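Plasmodesmata-located protein 5 (Arabidopsis thaliana, PDB 6GRE) negatively regulates plasmodesmal permeability during salicylic-acid-triggered immunity through callose deposition and is required for systemic acquired resistance. Local coordinates at residues Tyr8-Cys13 with Tyr199-Lys204; Arg67-Pro72 with Gly152-Gly157; Ser80-Gln85 with Cys103-Asp108; Lys139-Ile144 with Arg187-Cys192. One frame throughout, in Å; residues are numbered along the deposited sequence.

Contact 1: Tyr8-Cys13 with Tyr199-Lys204; sequences YIYAVC and YVYLSK. With EDO (1,2-ethanediol), chain G.
Leu202 O accepts a hydrogen bond from a water at 2.7 Å, counted from carbonyl oxygen to water oxygen, and the same water is hydrogen-bonded to Tyr10 OH at 2.8 Å. It thus bridges the two strands where Tyr10 OH and Leu202 O stand too far apart to pair directly. Below the bridge the Tyr10 ring turns its edge to the face of Tyr201 in an offset edge-to-face pair, planes at 72° and centroids 5.7 Å apart. Its leading atom, CE2, lies 3.6 Å from Tyr201 CB, at the root of the other ring. Ile9 and Tyr10 both pair with Gln99 in a classic beta bulge at the start of edge strand 10-13, and both point their side chains toward the second DUF26 module, so this is a contact between the two modules. Ile9 holds CG1 anti to its carbonyl carbon (chi1 -58°), and the extended chain carries CD1 to the phenol end of Tyr201, 3.8 Å from CZ. Close fit shows in the 3.2 Å between Ile9 CD1 and Tyr201 OH, a hydroxyl that is hydrogen-bonded to Arg208. Farther out, Tyr199 OH shares a 2.8 Å hydrogen bond with O1 of 1,2-ethanediol, probably a crystallisation additive.

Contact 2: Arg67-Pro72 with Gly152-Gly157; sequences RGDLDP and GSYRTG. With NA (sodium ion), chain K.
A sodium site joins the two DUF26 modules here: the loop between strand 60-66 and helix 72-90 of the first supplies Asp69, and edge strand 154-159 of the second supplies Tyr154. Asp69 OD2 lies 2.0 Å from the modelled sodium ion, short for this metal and so doubtful as a distance; Tyr154 OH binds it at 2.6 Å, the ion lying at the edge of the tyrosine ring, in its plane. The loop makes a type I beta turn from Arg67 to Leu70, closed by a backbone hydrogen bond from Leu70 N to Arg67 O. Gly68 lies over one ring face, its N above the ring centre and its CA 3.8 Å from the centroid in a CH-pi contact. Tyr154 reaches under it because its CG stands anti to the backbone N (chi1 -177°). The two oxygens of Asp69 largely divide their work. OD2 faces the metal and takes only a weak bond from Arg67 NH2, while OD1 accepts from both NE and NH2 in a side-on salt bridge, which, with the metal contact, would restrain the rotation of the carboxylate. The remaining guanidinium nitrogen, NH1, is hydrogen-bonded to Asn102, and Leu70 CD2 packs over the centre of the guanidinium face. NE meets Asp69 OD1 at 3.0 Å through the syn lone pair of that oxygen, whereas NH2 approaches the same oxygen from above the carboxylate plane.

Contact 3: Ser80-Gln85 with Cys103-Asp108; sequences SSAVAQ and CLIRYD
This is a helix-on-sheet contact inside the first DUF26 module, where helix 72-90 lies on one face of its five-stranded antiparallel sheet, over the central strand 103-108. The axes of the two segments approach to 8.3 Å and cross at -46°. The small Ala82 is consistent with this approach; it points toward the strand, and its CB sits 3.9 Å from Ile105 CD1. Ile105 carries its CG1 branch between the backbone N and the carbonyl carbon (chi1 60°), which sends CD1 up against the helix backbone, 3.6 Å from Ala82 O. Val83 meets that same methyl from the next helix position, with CG2 4.1 Å from Ile105 CD1, the two side chains crossing at about a right angle. Nearer the start of the strand, Ala82 CB lies 4.3 Å from Cys103 SG, which is disulfide-bonded to Cys78 one helical turn earlier. Phe35 of helix 23-38 packs on Ile105 as well, so both helices of the module share this residue. Strand alternation sends Arg106 to the other face of the sheet, where it lines the pocket of the bound 2-(2-ethoxyethoxy)ethanol. Between the two segments the side-chain contacts are all apolar, so cohesion here rests on van der Waals packing, with the neighbouring disulfide as a covalent anchor between helix and strand.

Contact 4: Lys139-Ile144 with Arg187-Cys192; sequences KASDVI and RLKSDC
Ile144 pushes its CG2 methyl against the facing helix, 3.9 Å from Lys189 CB and 4.2 Å from Leu188 CD2. That methyl stands anti to the backbone N of Ile144, which leaves it directed across the interhelical groove. Lys189 does double duty: the base of its side chain covers Ile144, while the amine passes over the top of the groove to Ser141. Its aliphatic chain is extended as far as CE and then bends at the last torsion (chi4 62°), bringing NZ within 2.9 Å of Ser141 OG. The amine donates this hydrogen bond, but it is weak. Lys189 is exposed, so the polar bridge lies on the solvent side, whereas Ile144 and Leu188 are buried toward the sheet. Beneath them Phe209 of strand 205-211 touches Ala140, Ile144 and Leu188, and Ala207 adds to the floor under Leu188. The axes of the two segments come within 10.3 Å at closest approach and run nearly antiparallel, at 161°. At the end of helix 174-192 a disulfide from Cys192 to Cys125 ties it to edge strand 120-125. Two antiparallel helices laid side by side on one face of a five-stranded antiparallel sheet form the DUF26 (Gnk2-homologous) fold, here that of the second module.

Overall arrangement
Contacts 1 and 2 join the two DUF26 modules of this tandem ectodomain, whereas contact 3 lies within the first and contact 4 within the second, their centres about 29 Å apart on opposite sides of the chain's centre. The two joints are about 17 Å apart between centres, one around the tyrosine pair, the other at the sodium ion. Contact 3 meets contact 1 through Arg106 NH2, 3.0 Å from Ser203 OG; together with Val12 these residues line the 2-(2-ethoxyethoxy)ethanol pocket. Contact 4 reaches contact 1 where Val200 and Tyr199 pack on Leu188, and contact 2 where Gly157 O lies 3.6 Å from Val143 CG1, so the second module's helices back the sheet that takes part in both joints.

Contact 1: Tyr8-Cys13 with Tyr199-Lys204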
loop_
_atom_site.group_PDB
_atom_site.type_symbol
_atom_site.label_atom_id
_atom_site.label_comp_id
_atom_site.label_asym_id
_atom_site.label_seq_id
_atom_site.Cartn_x
_atom_site.Cartn_y
_atom_site.Cartn_z
ATOM N N TYR A 8 -8.670 0.044 -8.909
ATOM C CA TYR A 8 -8.023 -0.278 -7.646
ATOM C C TYR A 8 -7.573 -1.741 -7.663
ATOM O O TYR A 8 -8.008 -2.549 -8.473
ATOM C CB TYR A 8 -8.958 0.004 -6.476
ATOM C CG TYR A 8 -10.107 -0.959 -6.334
ATOM C CD1 TYR A 8 -11.247 -0.835 -7.123
ATOM C CD2 TYR A 8 -10.069 -1.977 -5.407
ATOM C CE1 TYR A 8 -12.309 -1.713 -6.986
ATOM C CE2 TYR A 8 -11.115 -2.867 -5.259
ATOM C CZ TYR A 8 -12.242 -2.731 -6.054
ATOM O OH TYR A 8 -13.272 -3.606 -5.899
ATOM N N ILE A 9 -6.701 -2.088 -6.724
ATOM C CA ILE A 9 -6.169 -3.441 -6.654
ATOM C C ILE A 9 -6.936 -4.259 -5.621
ATOM O O ILE A 9 -7.356 -5.352 -5.915
ATOM C CB ILE A 9 -4.660 -3.405 -6.358
ATOM C CG1 ILE A 9 -3.939 -2.604 -7.441
ATOM C CG2 ILE A 9 -4.080 -4.805 -6.182
ATOM C CD1 ILE A 9 -2.451 -2.459 -7.239
ATOM N N TYR A 10 -7.112 -3.732 -4.403
ATOM C CA TYR A 10 -7.923 -4.399 -3.421
ATOM C C TYR A 10 -8.448 -3.356 -2.443
ATOM O O TYR A 10 -7.901 -2.258 -2.331
ATOM C CB TYR A 10 -7.177 -5.513 -2.679
ATOM C CG TYR A 10 -5.999 -5.069 -1.854
ATOM C CD1 TYR A 10 -6.191 -4.471 -0.624
ATOM C CD2 TYR A 10 -4.715 -5.210 -2.318
ATOM C CE1 TYR A 10 -5.125 -4.056 0.156
ATOM C CE2 TYR A 10 -3.631 -4.848 -1.534
ATOM C CZ TYR A 10 -3.836 -4.266 -0.302
ATOM O OH TYR A 10 -2.770 -3.867 0.465
ATOM N N ALA A 11 -9.562 -3.717 -1.818
ATOM C CA ALA A 11 -10.160 -2.984 -0.728
ATOM C C ALA A 11 -10.398 -3.960 0.429
ATOM O O ALA A 11 -10.923 -5.071 0.254
ATOM C CB ALA A 11 -11.441 -2.328 -1.186
ATOM N N VAL A 12 -10.008 -3.574 1.637
ATOM C CA VAL A 12 -10.337 -4.316 2.814
ATOM C C VAL A 12 -11.216 -3.425 3.693
ATOM O O VAL A 12 -10.782 -2.323 4.055
ATOM C CB VAL A 12 -9.088 -4.737 3.595
ATOM C CG1 VAL A 12 -9.464 -5.618 4.780
ATOM C CG2 VAL A 12 -8.073 -5.399 2.687
ATOM N N CYS A 13 -12.389 -3.951 4.090
ATOM C CA CYS A 13 -13.446 -3.201 4.808
ATOM C C CYS A 13 -13.908 -4.038 6.009
ATOM O O CYS A 13 -14.301 -5.178 5.828
ATOM C CB CYS A 13 -14.627 -2.914 3.885
ATOM S SG CYS A 13 -14.187 -2.290 2.239
ATOM N N TYR A 199 2.790 -10.138 -8.334
ATOM C CA TYR A 199 2.731 -9.187 -7.249
ATOM C C TYR A 199 2.352 -9.883 -5.958
ATOM O O TYR A 199 1.582 -10.848 -5.956
ATOM C CB TYR A 199 1.807 -8.001 -7.505
ATOM C CG TYR A 199 0.436 -8.290 -8.064
ATOM C CD1 TYR A 199 -0.609 -8.729 -7.260
ATOM C CD2 TYR A 199 0.160 -8.056 -9.401
ATOM C CE1 TYR A 199 -1.891 -8.906 -7.768
ATOM C CE2 TYR A 199 -1.107 -8.254 -9.929
ATOM C CZ TYR A 199 -2.127 -8.687 -9.105
ATOM O OH TYR A 199 -3.370 -8.883 -9.676
ATOM N N VAL A 200 2.901 -9.399 -4.847
ATOM C CA VAL A 200 2.578 -9.852 -3.522
ATOM C C VAL A 200 2.255 -8.623 -2.694
ATOM O O VAL A 200 3.142 -7.772 -2.466
ATOM C CB VAL A 200 3.745 -10.598 -2.854
ATOM C CG1 VAL A 200 3.469 -10.918 -1.405
ATOM C CG2 VAL A 200 4.104 -11.852 -3.607
ATOM N N TYR A 201 1.054 -8.555 -2.152
ATOM C CA TYR A 201 0.604 -7.502 -1.269
ATOM C C TYR A 201 0.405 -8.133 0.101
ATOM O O TYR A 201 -0.490 -8.995 0.252
ATOM C CB TYR A 201 -0.693 -6.856 -1.791
ATOM C CG TYR A 201 -0.488 -6.010 -3.019
ATOM C CD1 TYR A 201 -0.079 -4.684 -2.915
ATOM C CD2 TYR A 201 -0.614 -6.545 -4.282
ATOM C CE1 TYR A 201 0.182 -3.909 -4.029
ATOM C CE2 TYR A 201 -0.352 -5.790 -5.420
ATOM C CZ TYR A 201 0.097 -4.490 -5.280
ATOM O OH TYR A 201 0.336 -3.785 -6.423
ATOM N N LEU A 202 1.226 -7.706 1.061
ATOM C CA LEU A 202 1.034 -8.032 2.468
ATOM C C LEU A 202 0.367 -6.846 3.133
ATOM O O LEU A 202 0.248 -5.756 2.587
ATOM C CB LEU A 202 2.368 -8.352 3.126
ATOM C CG LEU A 202 3.211 -9.416 2.437
ATOM C CD1 LEU A 202 4.490 -9.671 3.239
ATOM C CD2 LEU A 202 2.439 -10.717 2.194
ATOM N N SER A 203 -0.049 -7.029 4.381
ATOM C CA SER A 203 -0.761 -5.964 5.002
ATOM C C SER A 203 0.025 -4.638 5.012
ATOM O O SER A 203 -0.527 -3.579 4.748
ATOM C CB SER A 203 -1.162 -6.367 6.394
ATOM O OG SER A 203 -1.907 -5.333 6.998
ATOM N N LYS A 204 1.331 -4.683 5.350
ATOM C CA LYS A 204 2.091 -3.467 5.524
ATOM C C LYS A 204 3.191 -3.296 4.464
ATOM O O LYS A 204 3.990 -2.394 4.622
ATOM C CB LYS A 204 2.680 -3.404 6.946
ATOM C CG LYS A 204 1.691 -2.936 8.011
ATOM C CD LYS A 204 1.429 -1.448 7.964
ATOM C CE LYS A 204 0.427 -0.928 8.978
ATOM N NZ LYS A 204 1.071 -0.746 10.300
HETATM C C1 EDO G . -4.736 -8.730 -12.859
HETATM O O1 EDO G . -3.427 -8.333 -12.424
HETATM C C2 EDO G . -4.618 -9.743 -13.990
HETATM O O2 EDO G . -4.297 -9.090 -15.222
HETATM O O HOH W 1 0.011 -4.167 0.390
#

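Contact 2: Arg67-Pro72 with Gly152-Gly157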
loop_
_atom_site.group_PDB
_atom_site.type_symbol
_atom_site.label_atom_id
_atom_site.label_comp_id
_atom_site.label_asym_id
_atom_site.label_seq_id
_atom_site.Cartn_x
_atom_site.Cartn_y
_atom_site.Cartn_z
ATOM N N ARG A 67 3.359 6.089 -4.177
ATOM C CA ARG A 67 4.608 5.556 -4.697
ATOM C C ARG A 67 5.696 6.622 -4.500
ATOM O O ARG A 67 5.452 7.823 -4.706
ATOM C CB ARG A 67 4.384 5.177 -6.164
ATOM C CG ARG A 67 4.836 3.788 -6.581
ATOM C CD ARG A 67 4.631 3.629 -8.078
ATOM N NE ARG A 67 5.432 4.608 -8.806
ATOM C CZ ARG A 67 5.209 5.020 -10.047
ATOM N NH1 ARG A 67 4.138 4.617 -10.711
ATOM N NH2 ARG A 67 6.067 5.855 -10.609
ATOM N N GLY A 68 6.905 6.191 -4.129
ATOM C CA GLY A 68 7.976 7.024 -3.585
ATOM C C GLY A 68 8.606 8.000 -4.573
ATOM O O GLY A 68 9.316 8.931 -4.151
ATOM N N ASP A 69 8.281 7.859 -5.857
ATOM C CA ASP A 69 8.834 8.728 -6.889
ATOM C C ASP A 69 7.738 9.571 -7.558
ATOM O O ASP A 69 8.006 10.251 -8.551
ATOM C CB ASP A 69 9.576 7.876 -7.917
ATOM C CG ASP A 69 8.728 6.783 -8.548
ATOM O OD1 ASP A 69 7.588 6.549 -8.082
ATOM O OD2 ASP A 69 9.229 6.132 -9.486
ATOM N N LEU A 70 6.506 9.528 -7.047
ATOM C CA LEU A 70 5.396 10.270 -7.641
ATOM C C LEU A 70 5.557 11.771 -7.366
ATOM O O LEU A 70 5.851 12.177 -6.253
ATOM C CB LEU A 70 4.074 9.810 -7.019
ATOM C CG LEU A 70 3.351 8.605 -7.611
ATOM C CD1 LEU A 70 1.868 8.733 -7.294
ATOM C CD2 LEU A 70 3.560 8.449 -9.114
ATOM N N ASP A 71 5.280 12.595 -8.382
ATOM C CA ASP A 71 5.208 14.049 -8.212
ATOM C C ASP A 71 3.903 14.403 -7.496
ATOM O O ASP A 71 2.969 13.599 -7.491
ATOM C CB ASP A 71 5.319 14.751 -9.567
ATOM C CG ASP A 71 4.273 14.266 -10.549
ATOM O OD1 ASP A 71 4.491 13.197 -11.167
ATOM O OD2 ASP A 71 3.232 14.914 -10.637
ATOM N N PRO A 72 3.777 15.605 -6.883
ATOM C CA PRO A 72 2.592 15.933 -6.086
ATOM C C PRO A 72 1.279 15.858 -6.881
ATOM O O PRO A 72 0.259 15.445 -6.335
ATOM C CB PRO A 72 2.866 17.357 -5.576
ATOM C CG PRO A 72 4.368 17.506 -5.671
ATOM C CD PRO A 72 4.765 16.692 -6.883
ATOM N N GLY A 152 15.515 1.596 2.298
ATOM C CA GLY A 152 14.393 2.436 2.643
ATOM C C GLY A 152 13.061 1.829 2.240
ATOM O O GLY A 152 12.960 0.617 1.939
ATOM N N SER A 153 12.035 2.669 2.257
ATOM C CA SER A 153 10.672 2.180 2.234
ATOM C C SER A 153 10.109 2.078 0.821
ATOM O O SER A 153 9.015 1.559 0.638
ATOM C CB SER A 153 9.802 3.026 3.103
ATOM O OG SER A 153 10.254 2.880 4.455
ATOM N N TYR A 154 10.808 2.646 -0.165
ATOM C CA TYR A 154 10.390 2.552 -1.569
ATOM C C TYR A 154 11.595 2.142 -2.400
ATOM O O TYR A 154 12.644 2.797 -2.351
ATOM C CB TYR A 154 9.856 3.876 -2.122
ATOM C CG TYR A 154 9.371 3.759 -3.537
ATOM C CD1 TYR A 154 8.263 2.996 -3.835
ATOM C CD2 TYR A 154 10.066 4.346 -4.587
ATOM C CE1 TYR A 154 7.824 2.835 -5.131
ATOM C CE2 TYR A 154 9.611 4.237 -5.888
ATOM C CZ TYR A 154 8.505 3.450 -6.168
ATOM O OH TYR A 154 7.986 3.307 -7.431
ATOM N N ARG A 155 11.496 1.023 -3.097
ATOM C CA ARG A 155 12.647 0.454 -3.771
ATOM C C ARG A 155 12.244 0.052 -5.184
ATOM O O ARG A 155 11.180 -0.487 -5.396
ATOM C CB ARG A 155 13.126 -0.804 -3.061
ATOM C CG ARG A 155 13.454 -0.558 -1.596
ATOM C CD ARG A 155 13.751 -1.851 -0.920
ATOM N NE ARG A 155 13.805 -1.643 0.516
ATOM C CZ ARG A 155 14.261 -2.540 1.356
ATOM N NH1 ARG A 155 14.598 -3.738 0.920
ATOM N NH2 ARG A 155 14.301 -2.244 2.652
ATOM N N THR A 156 13.116 0.321 -6.151
ATOM C CA THR A 156 12.846 -0.084 -7.525
ATOM C C THR A 156 14.127 -0.650 -8.127
ATOM O O THR A 156 15.233 -0.363 -7.664
ATOM C CB THR A 156 12.359 1.055 -8.415
ATOM O OG1 THR A 156 13.357 2.084 -8.477
ATOM C CG2 THR A 156 11.096 1.701 -7.902
ATOM N N GLY A 157 13.965 -1.548 -9.093
ATOM C CA GLY A 157 15.057 -2.139 -9.802
ATOM C C GLY A 157 14.620 -2.518 -11.192
ATOM O O GLY A 157 13.455 -2.844 -11.409
HETATM NA NA NA K . 9.155 4.119 -9.662
#

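Contact 3: Ser80-Gln85 with Cys103-Asp108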
loop_
_atom_site.group_PDB
_atom_site.type_symbol
_atom_site.label_atom_id
_atom_site.label_comp_id
_atom_site.label_asym_id
_atom_site.label_seq_id
_atom_site.Cartn_x
_atom_site.Cartn_y
_atom_site.Cartn_z
ATOM N N SER A 80 -7.016 11.268 -4.419
ATOM C CA SER A 80 -8.381 11.732 -4.654
ATOM C C SER A 80 -9.262 10.585 -5.150
ATOM O O SER A 80 -10.390 10.430 -4.679
ATOM C CB SER A 80 -8.401 12.868 -5.631
ATOM O OG SER A 80 -7.807 14.015 -5.059
ATOM N N SER A 81 -8.738 9.804 -6.105
ATOM C CA SER A 81 -9.441 8.687 -6.677
ATOM C C SER A 81 -9.678 7.611 -5.613
ATOM O O SER A 81 -10.750 6.990 -5.553
ATOM C CB SER A 81 -8.710 8.125 -7.879
ATOM O OG SER A 81 -9.355 6.944 -8.319
ATOM N N ALA A 82 -8.665 7.365 -4.777
ATOM C CA ALA A 82 -8.804 6.372 -3.733
ATOM C C ALA A 82 -9.946 6.783 -2.794
ATOM O O ALA A 82 -10.744 5.955 -2.415
ATOM C CB ALA A 82 -7.501 6.200 -2.984
ATOM N N VAL A 83 -9.947 8.055 -2.393
ATOM C CA VAL A 83 -10.968 8.556 -1.473
ATOM C C VAL A 83 -12.355 8.411 -2.124
ATOM O O VAL A 83 -13.324 8.018 -1.457
ATOM C CB VAL A 83 -10.677 10.009 -1.064
ATOM C CG1 VAL A 83 -11.896 10.642 -0.398
ATOM C CG2 VAL A 83 -9.456 10.105 -0.159
ATOM N N ALA A 84 -12.438 8.691 -3.432
ATOM C CA ALA A 84 -13.716 8.661 -4.170
ATOM C C ALA A 84 -14.249 7.227 -4.295
ATOM O O ALA A 84 -15.454 7.050 -4.484
ATOM C CB ALA A 84 -13.546 9.299 -5.528
ATOM N N GLN A 85 -13.355 6.227 -4.218
ATOM C CA GLN A 85 -13.669 4.808 -4.446
ATOM C C GLN A 85 -13.937 4.069 -3.131
ATOM O O GLN A 85 -14.736 3.108 -3.101
ATOM C CB GLN A 85 -12.515 4.091 -5.160
ATOM C CG GLN A 85 -12.313 4.516 -6.607
ATOM C CD GLN A 85 -11.283 3.659 -7.305
ATOM O OE1 GLN A 85 -11.565 2.540 -7.713
ATOM N NE2 GLN A 85 -10.078 4.181 -7.457
ATOM N N CYS A 103 -0.899 4.380 -5.132
ATOM C CA CYS A 103 -1.125 4.935 -3.781
ATOM C C CYS A 103 -2.012 3.996 -2.978
ATOM O O CYS A 103 -2.660 3.111 -3.523
ATOM C CB CYS A 103 -1.746 6.333 -3.789
ATOM S SG CYS A 103 -3.423 6.398 -4.456
ATOM N N LEU A 104 -2.027 4.216 -1.652
ATOM C CA LEU A 104 -2.995 3.577 -0.771
ATOM C C LEU A 104 -3.577 4.626 0.181
ATOM O O LEU A 104 -2.910 5.632 0.447
ATOM C CB LEU A 104 -2.345 2.427 0.011
ATOM C CG LEU A 104 -1.226 2.809 0.983
ATOM C CD1 LEU A 104 -1.763 3.174 2.383
ATOM C CD2 LEU A 104 -0.186 1.690 1.093
ATOM N N ILE A 105 -4.770 4.334 0.696
ATOM C CA ILE A 105 -5.309 5.009 1.858
ATOM C C ILE A 105 -5.746 3.950 2.864
ATOM O O ILE A 105 -6.134 2.839 2.488
ATOM C CB ILE A 105 -6.452 5.967 1.474
ATOM C CG1 ILE A 105 -7.617 5.248 0.808
ATOM C CG2 ILE A 105 -5.922 7.117 0.649
ATOM C CD1 ILE A 105 -8.864 6.107 0.656
ATOM N N ARG A 106 -5.649 4.285 4.153
ATOM C CA ARG A 106 -5.964 3.329 5.179
ATOM C C ARG A 106 -6.452 4.085 6.412
ATOM O O ARG A 106 -5.827 5.064 6.815
ATOM C CB ARG A 106 -4.734 2.474 5.502
ATOM C CG ARG A 106 -4.982 1.287 6.415
ATOM C CD ARG A 106 -3.671 0.524 6.554
ATOM N NE ARG A 106 -3.808 -0.694 7.336
ATOM C CZ ARG A 106 -3.003 -1.738 7.231
ATOM N NH1 ARG A 106 -1.900 -1.632 6.514
ATOM N NH2 ARG A 106 -3.317 -2.878 7.829
ATOM N N TYR A 107 -7.547 3.587 6.992
ATOM C CA TYR A 107 -8.081 4.187 8.209
ATOM C C TYR A 107 -8.662 3.102 9.109
ATOM O O TYR A 107 -9.032 2.047 8.677
ATOM C CB TYR A 107 -9.122 5.246 7.857
ATOM C CG TYR A 107 -10.273 4.778 7.002
ATOM C CD1 TYR A 107 -11.399 4.192 7.556
ATOM C CD2 TYR A 107 -10.266 4.986 5.638
ATOM C CE1 TYR A 107 -12.460 3.784 6.760
ATOM C CE2 TYR A 107 -11.314 4.594 4.833
ATOM C CZ TYR A 107 -12.435 4.020 5.400
ATOM O OH TYR A 107 -13.464 3.675 4.580
ATOM N N ASP A 108 -8.728 3.418 10.405
ATOM C CA ASP A 108 -9.194 2.513 11.393
ATOM C C ASP A 108 -9.573 3.331 12.629
ATOM O O ASP A 108 -9.240 4.504 12.710
ATOM C CB ASP A 108 -8.121 1.463 11.708
ATOM C CG ASP A 108 -8.649 0.195 12.356
ATOM O OD1 ASP A 108 -9.867 0.089 12.561
ATOM O OD2 ASP A 108 -7.820 -0.681 12.662
#

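Contact 4: Lys139-Ile144 with Arg187-Cys192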
loop_
_atom_site.group_PDB
_atom_site.type_symbol
_atom_site.label_atom_id
_atom_site.label_comp_id
_atom_site.label_asym_id
_atom_site.label_seq_id
_atom_site.Cartn_x
_atom_site.Cartn_y
_atom_site.Cartn_z
ATOM N N LYS A 139 17.280 -12.262 -15.413
ATOM C CA LYS A 139 16.912 -10.886 -15.188
ATOM C C LYS A 139 15.844 -10.781 -14.107
ATOM O O LYS A 139 15.933 -9.911 -13.278
ATOM C CB LYS A 139 16.298 -10.203 -16.412
ATOM C CG LYS A 139 17.330 -9.543 -17.282
ATOM C CD LYS A 139 16.811 -9.034 -18.594
ATOM C CE LYS A 139 17.923 -9.060 -19.619
ATOM N NZ LYS A 139 19.248 -8.766 -19.004
ATOM N N ALA A 140 14.787 -11.590 -14.217
ATOM C CA ALA A 140 13.708 -11.558 -13.257
ATOM C C ALA A 140 14.239 -11.884 -11.861
ATOM O O ALA A 140 13.961 -11.175 -10.927
ATOM C CB ALA A 140 12.602 -12.488 -13.681
ATOM N N SER A 141 15.057 -12.942 -11.753
ATOM C CA SER A 141 15.640 -13.331 -10.472
ATOM C C SER A 141 16.468 -12.191 -9.860
ATOM O O SER A 141 16.364 -11.858 -8.651
ATOM C CB SER A 141 16.469 -14.601 -10.648
ATOM O OG SER A 141 17.102 -14.931 -9.432
ATOM N N ASP A 142 17.279 -11.559 -10.690
ATOM C CA ASP A 142 18.168 -10.521 -10.244
ATOM C C ASP A 142 17.370 -9.271 -9.851
ATOM O O ASP A 142 17.650 -8.657 -8.845
ATOM C CB ASP A 142 19.222 -10.221 -11.304
ATOM C CG ASP A 142 20.325 -11.258 -11.422
ATOM O OD1 ASP A 142 20.295 -12.286 -10.685
ATOM O OD2 ASP A 142 21.138 -11.073 -12.319
ATOM N N VAL A 143 16.345 -8.909 -10.640
ATOM C CA VAL A 143 15.544 -7.759 -10.328
ATOM C C VAL A 143 14.804 -7.993 -9.000
ATOM O O VAL A 143 14.797 -7.131 -8.132
ATOM C CB VAL A 143 14.593 -7.397 -11.487
ATOM C CG1 VAL A 143 13.539 -6.409 -11.057
ATOM C CG2 VAL A 143 15.396 -6.874 -12.671
ATOM N N ILE A 144 14.140 -9.155 -8.876
ATOM C CA ILE A 144 13.321 -9.402 -7.693
ATOM C C ILE A 144 14.236 -9.365 -6.467
ATOM O O ILE A 144 13.934 -8.719 -5.476
ATOM C CB ILE A 144 12.570 -10.740 -7.814
ATOM C CG1 ILE A 144 11.518 -10.658 -8.914
ATOM C CG2 ILE A 144 11.993 -11.142 -6.466
ATOM C CD1 ILE A 144 10.954 -12.005 -9.335
ATOM N N ARG A 187 8.253 -14.582 -1.217
ATOM C CA ARG A 187 7.053 -15.153 -1.817
ATOM C C ARG A 187 7.024 -14.852 -3.320
ATOM O O ARG A 187 6.703 -15.714 -4.149
ATOM C CB ARG A 187 5.801 -14.605 -1.123
ATOM C CG ARG A 187 4.504 -15.259 -1.589
ATOM C CD ARG A 187 3.282 -14.650 -0.934
ATOM N NE ARG A 187 3.266 -14.846 0.507
ATOM C CZ ARG A 187 2.569 -15.801 1.126
ATOM N NH1 ARG A 187 1.890 -16.677 0.413
ATOM N NH2 ARG A 187 2.572 -15.879 2.445
ATOM N N LEU A 188 7.358 -13.613 -3.690
ATOM C CA LEU A 188 7.310 -13.193 -5.100
ATOM C C LEU A 188 8.270 -14.043 -5.930
ATOM O O LEU A 188 7.923 -14.526 -6.987
ATOM C CB LEU A 188 7.651 -11.708 -5.203
ATOM C CG LEU A 188 7.553 -11.082 -6.585
ATOM C CD1 LEU A 188 6.121 -11.081 -7.093
ATOM C CD2 LEU A 188 8.067 -9.658 -6.578
ATOM N N LYS A 189 9.476 -14.232 -5.405
ATOM C CA LYS A 189 10.453 -15.039 -6.114
ATOM C C LYS A 189 10.020 -16.512 -6.154
ATOM O O LYS A 189 10.091 -17.164 -7.188
ATOM C CB LYS A 189 11.822 -14.905 -5.439
ATOM C CG LYS A 189 12.940 -15.658 -6.139
ATOM C CD LYS A 189 14.268 -15.434 -5.472
ATOM C CE LYS A 189 15.315 -16.433 -5.908
ATOM N NZ LYS A 189 15.594 -16.326 -7.355
ATOM N N SER A 190 9.606 -17.043 -5.003
ATOM C CA SER A 190 9.332 -18.470 -4.915
ATOM C C SER A 190 8.142 -18.837 -5.797
ATOM O O SER A 190 8.160 -19.836 -6.521
ATOM C CB SER A 190 9.074 -18.895 -3.498
ATOM O OG SER A 190 10.262 -18.812 -2.722
ATOM N N ASP A 191 7.117 -17.996 -5.766
ATOM C CA ASP A 191 5.886 -18.341 -6.452
ATOM C C ASP A 191 5.791 -17.784 -7.865
ATOM O O ASP A 191 5.210 -18.480 -8.717
ATOM C CB ASP A 191 4.675 -17.968 -5.624
ATOM C CG ASP A 191 4.486 -18.952 -4.474
ATOM O OD1 ASP A 191 4.979 -20.072 -4.598
ATOM O OD2 ASP A 191 3.925 -18.562 -3.501
ATOM N N CYS A 192 6.318 -16.578 -8.129
ATOM C CA CYS A 192 6.153 -15.907 -9.428
ATOM C C CYS A 192 7.495 -15.727 -10.162
ATOM O O CYS A 192 7.491 -15.124 -11.212
ATOM C CB CYS A 192 5.542 -14.514 -9.309
ATOM S SG CYS A 192 3.975 -14.430 -8.409
#